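Side-chain contacts in trans-isoprenyl diphosphate synthase (Caulobacter crescentus, PDB 3OYR), which probably makes all-trans-octaprenyl diphosphate from farnesyl diphosphate and isopentenyl diphosphate, supplying the side-chain precursor of isoprenoid quinones: residues A182-I187 and A231-D236; L224-Q229 and A311-K316. All coordinates share one frame; numbering follows the deposited sequence.

Contact 1: A182-I187 and A231-D236; sequences AVYLEI and ADDALD. With CA (calcium ion), chain F; DMA (dimethylallyl diphosphate), chain D.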
loop_
_atom_site.group_PDB
_atom_site.type_symbol
_atom_site.label_atom_id
_atom_site.label_comp_id
_atom_site.label_asym_id
_atom_site.label_seq_id
_atom_site.Cartn_x
_atom_site.Cartn_y
_atom_site.Cartn_z
ATOM N N ALA B 182 7.296 -16.052 21.473
ATOM C CA ALA B 182 7.075 -16.709 20.192
ATOM C C ALA B 182 6.193 -15.871 19.255
ATOM O O ALA B 182 6.510 -15.730 18.075
ATOM C CB ALA B 182 6.500 -18.105 20.390
ATOM N N VAL B 183 5.103 -15.318 19.786
ATOM C CA VAL B 183 4.258 -14.397 19.025
ATOM C C VAL B 183 5.037 -13.120 18.680
ATOM O O VAL B 183 4.960 -12.650 17.548
ATOM C CB VAL B 183 2.900 -14.077 19.739
ATOM C CG1 VAL B 183 2.071 -13.032 18.948
ATOM C CG2 VAL B 183 2.073 -15.366 19.929
ATOM N N TYR B 184 5.806 -12.597 19.639
ATOM C CA TYR B 184 6.679 -11.468 19.380
ATOM C C TYR B 184 7.645 -11.707 18.210
ATOM O O TYR B 184 7.781 -10.838 17.351
ATOM C CB TYR B 184 7.470 -11.079 20.620
ATOM C CG TYR B 184 8.600 -10.123 20.315
ATOM C CD1 TYR B 184 8.362 -8.769 20.150
ATOM C CD2 TYR B 184 9.906 -10.585 20.180
ATOM C CE1 TYR B 184 9.384 -7.903 19.870
ATOM C CE2 TYR B 184 10.932 -9.725 19.877
ATOM C CZ TYR B 184 10.667 -8.387 19.739
ATOM O OH TYR B 184 11.705 -7.530 19.449
ATOM N N LEU B 185 8.322 -12.857 18.210
ATOM C CA LEU B 185 9.246 -13.217 17.137
ATOM C C LEU B 185 8.558 -13.462 15.801
ATOM O O LEU B 185 9.162 -13.286 14.752
ATOM C CB LEU B 185 10.067 -14.452 17.506
ATOM C CG LEU B 185 11.134 -14.340 18.602
ATOM C CD1 LEU B 185 11.744 -15.730 18.846
ATOM C CD2 LEU B 185 12.211 -13.319 18.268
ATOM N N GLU B 186 7.319 -13.925 15.858
ATOM C CA GLU B 186 6.491 -14.088 14.676
ATOM C C GLU B 186 6.157 -12.714 14.097
ATOM O O GLU B 186 6.261 -12.518 12.910
ATOM C CB GLU B 186 5.222 -14.859 15.036
ATOM C CG GLU B 186 4.322 -15.196 13.864
ATOM C CD GLU B 186 3.005 -15.858 14.280
ATOM O OE1 GLU B 186 2.136 -16.021 13.394
ATOM O OE2 GLU B 186 2.833 -16.211 15.476
ATOM N N ILE B 187 5.783 -11.761 14.952
ATOM C CA ILE B 187 5.526 -10.394 14.550
ATOM C C ILE B 187 6.737 -9.716 13.915
ATOM O O ILE B 187 6.619 -9.161 12.811
ATOM C CB ILE B 187 5.076 -9.562 15.776
ATOM C CG1 ILE B 187 3.676 -10.008 16.219
ATOM C CG2 ILE B 187 5.245 -8.042 15.540
ATOM C CD1 ILE B 187 3.228 -9.413 17.588
ATOM N N ALA B 231 17.547 -5.224 17.780
ATOM C CA ALA B 231 18.348 -4.037 18.100
ATOM C C ALA B 231 17.506 -2.765 18.076
ATOM O O ALA B 231 17.663 -1.922 18.947
ATOM C CB ALA B 231 19.546 -3.903 17.176
ATOM N N ASP B 232 16.601 -2.643 17.103
ATOM C CA ASP B 232 15.691 -1.500 17.041
ATOM C C ASP B 232 14.800 -1.414 18.273
ATOM O O ASP B 232 14.597 -0.328 18.827
ATOM C CB ASP B 232 14.813 -1.542 15.785
ATOM C CG ASP B 232 13.969 -0.299 15.640
ATOM O OD1 ASP B 232 12.780 -0.319 16.071
ATOM O OD2 ASP B 232 14.510 0.716 15.143
ATOM N N ASP B 233 14.266 -2.559 18.699
ATOM C CA ASP B 233 13.446 -2.621 19.901
ATOM C C ASP B 233 14.235 -2.240 21.166
ATOM O O ASP B 233 13.715 -1.523 22.021
ATOM C CB ASP B 233 12.777 -3.993 20.031
ATOM C CG ASP B 233 11.633 -4.186 19.020
ATOM O OD1 ASP B 233 11.276 -3.232 18.290
ATOM O OD2 ASP B 233 11.079 -5.296 18.956
ATOM N N ALA B 234 15.484 -2.695 21.266
ATOM C CA ALA B 234 16.368 -2.304 22.367
ATOM C C ALA B 234 16.707 -0.815 22.322
ATOM O O ALA B 234 16.712 -0.155 23.360
ATOM C CB ALA B 234 17.654 -3.138 22.370
ATOM N N LEU B 235 16.994 -0.302 21.120
ATOM C CA LEU B 235 17.239 1.135 20.905
ATOM C C LEU B 235 16.061 2.028 21.305
ATOM O O LEU B 235 16.250 3.185 21.668
ATOM C CB LEU B 235 17.667 1.422 19.452
ATOM C CG LEU B 235 19.133 1.146 19.130
ATOM C CD1 LEU B 235 19.399 1.313 17.647
ATOM C CD2 LEU B 235 20.063 2.053 19.952
ATOM N N ASP B 236 14.848 1.492 21.261
ATOM C CA ASP B 236 13.683 2.268 21.649
ATOM C C ASP B 236 13.727 2.677 23.128
ATOM O O ASP B 236 13.237 3.740 23.504
ATOM C CB ASP B 236 12.395 1.513 21.360
ATOM C CG ASP B 236 11.232 2.456 21.041
ATOM O OD1 ASP B 236 11.287 3.150 20.003
ATOM O OD2 ASP B 236 10.268 2.504 21.829
HETATM CA CA CA F . 11.000 0.808 16.894
HETATM C C1 DMA D . 12.722 1.728 10.345
HETATM O O1 DMA D . 13.748 1.281 9.448
HETATM C C2 DMA D . 11.875 0.515 10.190
HETATM C C3 DMA D . 11.957 -0.523 11.027
HETATM C C4 DMA D . 12.808 -0.508 12.270
HETATM C C5 DMA D . 11.123 -1.720 10.693
HETATM P PA DMA D . 15.263 1.804 9.387
HETATM O O1A DMA D . 16.056 1.045 8.342
HETATM O O2A DMA D . 15.824 1.787 10.782
HETATM O O3A DMA D . 14.924 3.320 8.922
HETATM P PB DMA D . 15.707 4.282 7.872
HETATM O O1B DMA D . 15.264 3.842 6.490
HETATM O O2B DMA D . 15.070 5.580 8.320
HETATM O O3B DMA D . 17.190 4.164 8.096
HETATM O O HOH W 1 12.586 2.166 18.053
HETATM O O HOH W 2 10.879 -0.775 18.615
HETATM O O HOH W 3 9.357 2.137 18.055
#

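Contact 2: L224-Q229 and A311-K316; sequences LGLAFQ and ADYADK. With DMA (dimethylallyl diphosphate), chain D; DMA (dimethylallyl diphosphate), chain G.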
loop_
_atom_site.group_PDB
_atom_site.type_symbol
_atom_site.label_atom_id
_atom_site.label_comp_id
_atom_site.label_asym_id
_atom_site.label_seq_id
_atom_site.Cartn_x
_atom_site.Cartn_y
_atom_site.Cartn_z
ATOM N N LEU B 224 19.330 -11.328 9.219
ATOM C CA LEU B 224 19.767 -9.934 9.423
ATOM C C LEU B 224 18.617 -9.079 9.948
ATOM O O LEU B 224 18.797 -8.296 10.877
ATOM C CB LEU B 224 20.347 -9.311 8.153
ATOM C CG LEU B 224 20.903 -7.915 8.452
ATOM C CD1 LEU B 224 22.375 -7.883 8.346
ATOM C CD2 LEU B 224 20.309 -6.883 7.575
ATOM N N GLY B 225 17.429 -9.273 9.381
ATOM C CA GLY B 225 16.265 -8.493 9.779
ATOM C C GLY B 225 15.774 -8.757 11.188
ATOM O O GLY B 225 15.355 -7.824 11.874
ATOM N N LEU B 226 15.814 -10.011 11.623
ATOM C CA LEU B 226 15.504 -10.337 13.028
ATOM C C LEU B 226 16.457 -9.621 14.003
ATOM O O LEU B 226 16.004 -8.903 14.918
ATOM C CB LEU B 226 15.500 -11.858 13.239
ATOM C CG LEU B 226 14.383 -12.587 12.470
ATOM C CD1 LEU B 226 14.566 -14.084 12.506
ATOM C CD2 LEU B 226 13.030 -12.231 13.042
ATOM N N ALA B 227 17.763 -9.755 13.757
ATOM C CA ALA B 227 18.796 -9.030 14.522
ATOM C C ALA B 227 18.497 -7.543 14.519
ATOM O O ALA B 227 18.479 -6.896 15.587
ATOM C CB ALA B 227 20.209 -9.299 13.920
ATOM N N PHE B 228 18.217 -7.024 13.318
ATOM C CA PHE B 228 17.957 -5.607 13.095
ATOM C C PHE B 228 16.815 -5.117 13.971
ATOM O O PHE B 228 16.950 -4.104 14.664
ATOM C CB PHE B 228 17.644 -5.339 11.602
ATOM C CG PHE B 228 17.550 -3.876 11.251
ATOM C CD1 PHE B 228 18.703 -3.147 10.944
ATOM C CD2 PHE B 228 16.309 -3.217 11.235
ATOM C CE1 PHE B 228 18.618 -1.774 10.636
ATOM C CE2 PHE B 228 16.215 -1.843 10.908
ATOM C CZ PHE B 228 17.367 -1.123 10.619
ATOM N N GLN B 229 15.698 -5.846 13.950
ATOM C CA GLN B 229 14.508 -5.426 14.685
ATOM C C GLN B 229 14.667 -5.550 16.205
ATOM O O GLN B 229 14.210 -4.675 16.959
ATOM C CB GLN B 229 13.293 -6.198 14.207
ATOM C CG GLN B 229 11.996 -5.662 14.776
ATOM C CD GLN B 229 11.760 -4.195 14.450
ATOM O OE1 GLN B 229 11.913 -3.765 13.313
ATOM N NE2 GLN B 229 11.389 -3.425 15.451
ATOM N N ALA B 311 22.516 -10.715 18.413
ATOM C CA ALA B 311 23.824 -11.230 17.991
ATOM C C ALA B 311 23.756 -12.687 17.505
ATOM O O ALA B 311 24.466 -13.059 16.565
ATOM C CB ALA B 311 24.871 -11.073 19.127
ATOM N N ASP B 312 22.889 -13.492 18.129
ATOM C CA ASP B 312 22.623 -14.875 17.681
ATOM C C ASP B 312 22.069 -14.918 16.256
ATOM O O ASP B 312 22.483 -15.732 15.431
ATOM C CB ASP B 312 21.641 -15.580 18.631
ATOM C CG ASP B 312 22.281 -16.013 19.949
ATOM O OD1 ASP B 312 23.515 -15.869 20.097
ATOM O OD2 ASP B 312 21.547 -16.512 20.836
ATOM N N TYR B 313 21.131 -14.027 15.968
ATOM C CA TYR B 313 20.589 -13.899 14.613
ATOM C C TYR B 313 21.633 -13.365 13.646
ATOM O O TYR B 313 21.721 -13.851 12.509
ATOM C CB TYR B 313 19.302 -13.061 14.600
ATOM C CG TYR B 313 18.118 -13.836 15.144
ATOM C CD1 TYR B 313 17.527 -13.487 16.352
ATOM C CD2 TYR B 313 17.607 -14.931 14.460
ATOM C CE1 TYR B 313 16.437 -14.194 16.846
ATOM C CE2 TYR B 313 16.535 -15.662 14.960
ATOM C CZ TYR B 313 15.954 -15.275 16.152
ATOM O OH TYR B 313 14.899 -15.980 16.657
ATOM N N ALA B 314 22.464 -12.423 14.101
ATOM C CA ALA B 314 23.560 -11.914 13.256
ATOM C C ALA B 314 24.576 -12.993 12.872
ATOM O O ALA B 314 25.061 -12.989 11.735
ATOM C CB ALA B 314 24.256 -10.756 13.895
ATOM N N ASP B 315 24.878 -13.909 13.807
ATOM C CA ASP B 315 25.740 -15.079 13.521
ATOM C C ASP B 315 25.124 -15.977 12.473
ATOM O O ASP B 315 25.820 -16.494 11.587
ATOM C CB ASP B 315 26.025 -15.899 14.811
ATOM C CG ASP B 315 26.868 -15.126 15.822
ATOM O OD1 ASP B 315 27.468 -14.092 15.451
ATOM O OD2 ASP B 315 26.915 -15.538 16.997
ATOM N N LYS B 316 23.809 -16.181 12.585
ATOM C CA LYS B 316 23.057 -16.982 11.615
ATOM C C LYS B 316 23.128 -16.308 10.235
ATOM O O LYS B 316 23.353 -16.972 9.221
ATOM C CB LYS B 316 21.597 -17.159 12.061
ATOM C CG LYS B 316 21.380 -18.134 13.233
ATOM C CD LYS B 316 19.963 -18.030 13.775
ATOM C CE LYS B 316 19.700 -19.043 14.893
ATOM N NZ LYS B 316 18.931 -20.236 14.427
HETATM C C1 DMA D . 12.722 1.728 10.345
HETATM O O1 DMA D . 13.748 1.281 9.448
HETATM C C2 DMA D . 11.875 0.515 10.190
HETATM C C3 DMA D . 11.957 -0.523 11.027
HETATM C C4 DMA D . 12.808 -0.508 12.270
HETATM C C5 DMA D . 11.123 -1.720 10.693
HETATM P PA DMA D . 15.263 1.804 9.387
HETATM O O1A DMA D . 16.056 1.045 8.342
HETATM O O2A DMA D . 15.824 1.787 10.782
HETATM O O3A DMA D . 14.924 3.320 8.922
HETATM P PB DMA D . 15.707 4.282 7.872
HETATM O O1B DMA D . 15.264 3.842 6.490
HETATM O O2B DMA D . 15.070 5.580 8.320
HETATM O O3B DMA D . 17.190 4.164 8.096
HETATM C C1 DMA G . 7.850 -1.597 12.382
HETATM O O1 DMA G . 8.805 -1.360 13.410
HETATM C C2 DMA G . 7.773 -0.497 11.370
HETATM C C3 DMA G . 7.663 -0.733 10.057
HETATM C C4 DMA G . 7.602 -2.102 9.457
HETATM C C5 DMA G . 7.594 0.455 9.156
HETATM P PA DMA G . 8.765 -0.137 14.486
HETATM O O1A DMA G . 9.583 -0.648 15.633
HETATM O O2A DMA G . 7.378 0.399 14.715
HETATM O O3A DMA G . 9.646 0.931 13.651
HETATM P PB DMA G . 9.944 2.466 14.065
HETATM O O1B DMA G . 10.918 2.789 12.963
HETATM O O2B DMA G . 10.515 2.410 15.462
HETATM O O3B DMA G . 8.628 3.210 14.033
#

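Contact 1: A182-I187 and A231-D236
Y184 carries its ring anti to the backbone N (chi1 167°), while D233 turns its carboxylate beside its own backbone N and anti to the carbonyl carbon (chi1 -73°). From these two settings the side chains come from opposite directions and span the 11.2 Å between the CA atoms of Y184 and D233. The junction is one hydrogen bond, donated by Y184 OH to D233 OD2. At 2.4 Å between Y184 OH and D233 OD2 it is modelled as very short, and the exact length is doubtful. D233 OD2 lies in the ring plane, at the edge, 3.2 Å from Y184 CE1, and the carboxylate plane is turned 52° from that of the ring. L259 packs on Y184, and P260 on D233.

The sequence D232-D233-A-L-D236 matches the second aspartate-rich DDxxD motif of the FPP/GGPP synthase family, here on a helix lining the active site. Its three acids divide the work. D232 OD1 binds calcium directly at 2.3 Å. D236 OD1 stays 3.9 Å from the ion and reaches it through a metal-bound water 2.5 Å from D236 OD1, with a second metal-bound water also near that oxygen. A third metal-bound water lies 2.5 Å from D233 OD1, a short contact. The D233 carboxylate is therefore held at both ends: OD2 takes the tyrosine hydroxyl, and OD1 has this water and a further partner one turn earlier in the helix. Such a grip should limit its rotation. D233 is thus a second-shell acid, and Y184, one step further from the metal, probably helps to position it. D232 OD2 forms a salt bridge with K246 and lies 3.6 Å from the methyl carbon C4 of the dimethylallyl diphosphate of chain D.

Contact 2: L224-Q229 and A311-K316
Q229 NE2 donates to D233 OD1 and, weakly, at 3.3 Å, to the phosphate oxygen O1A of the chain G dimethylallyl diphosphate; Q229 OE1 is hydrogen-bonded to T192 OG1, so both ends of the amide are fixed. F228 turns the edge of its ring to the other ligand, with CZ 3.3 Å from O2A of chain D.

Another face of the same helix meets 311-316 through apolar contacts alone. Y313 turns CG anti to its carbonyl carbon (chi1 -75°), which carries the ring to L226 and sets one face under L226 CB; this carbon makes a CH-pi contact 3.9 Å from the ring centroid and 16° off the normal. L226 CD1 lies 3.5 Å from Y313 CE2. Replacing Y313 by an alanine would probably strip L226 of this aromatic cover and open a gap beside it. Small residues let the backbones approach: A227 CB is 4.3 Å from A314 CB, and the segment axes pass 7.7 Å apart, nearly antiparallel at 160°. V341 of helix 328-342 packs on both alanines, while Q189 and A193 of helix 181-206 pack against L226.

How the contacts relate
Both contacts use helix 211-238, at successive lengths of it, and L226 and D233, two turns apart, point to much the same side. Contact 1 is wholly buried, yet its two segments share just 74 Å² and depend on a single polar bond beside the metal. Contact 2 buries 210 Å² without any hydrogen bond between its segments. It is also a buried contact, though Y313 is partly exposed and D312, D315 and K316 of its second segment are exposed. The two meet where L185 CD1 packs 3.8 Å from Y313 OH, and both contacts touch the chain D ligand, from the 211-238 side.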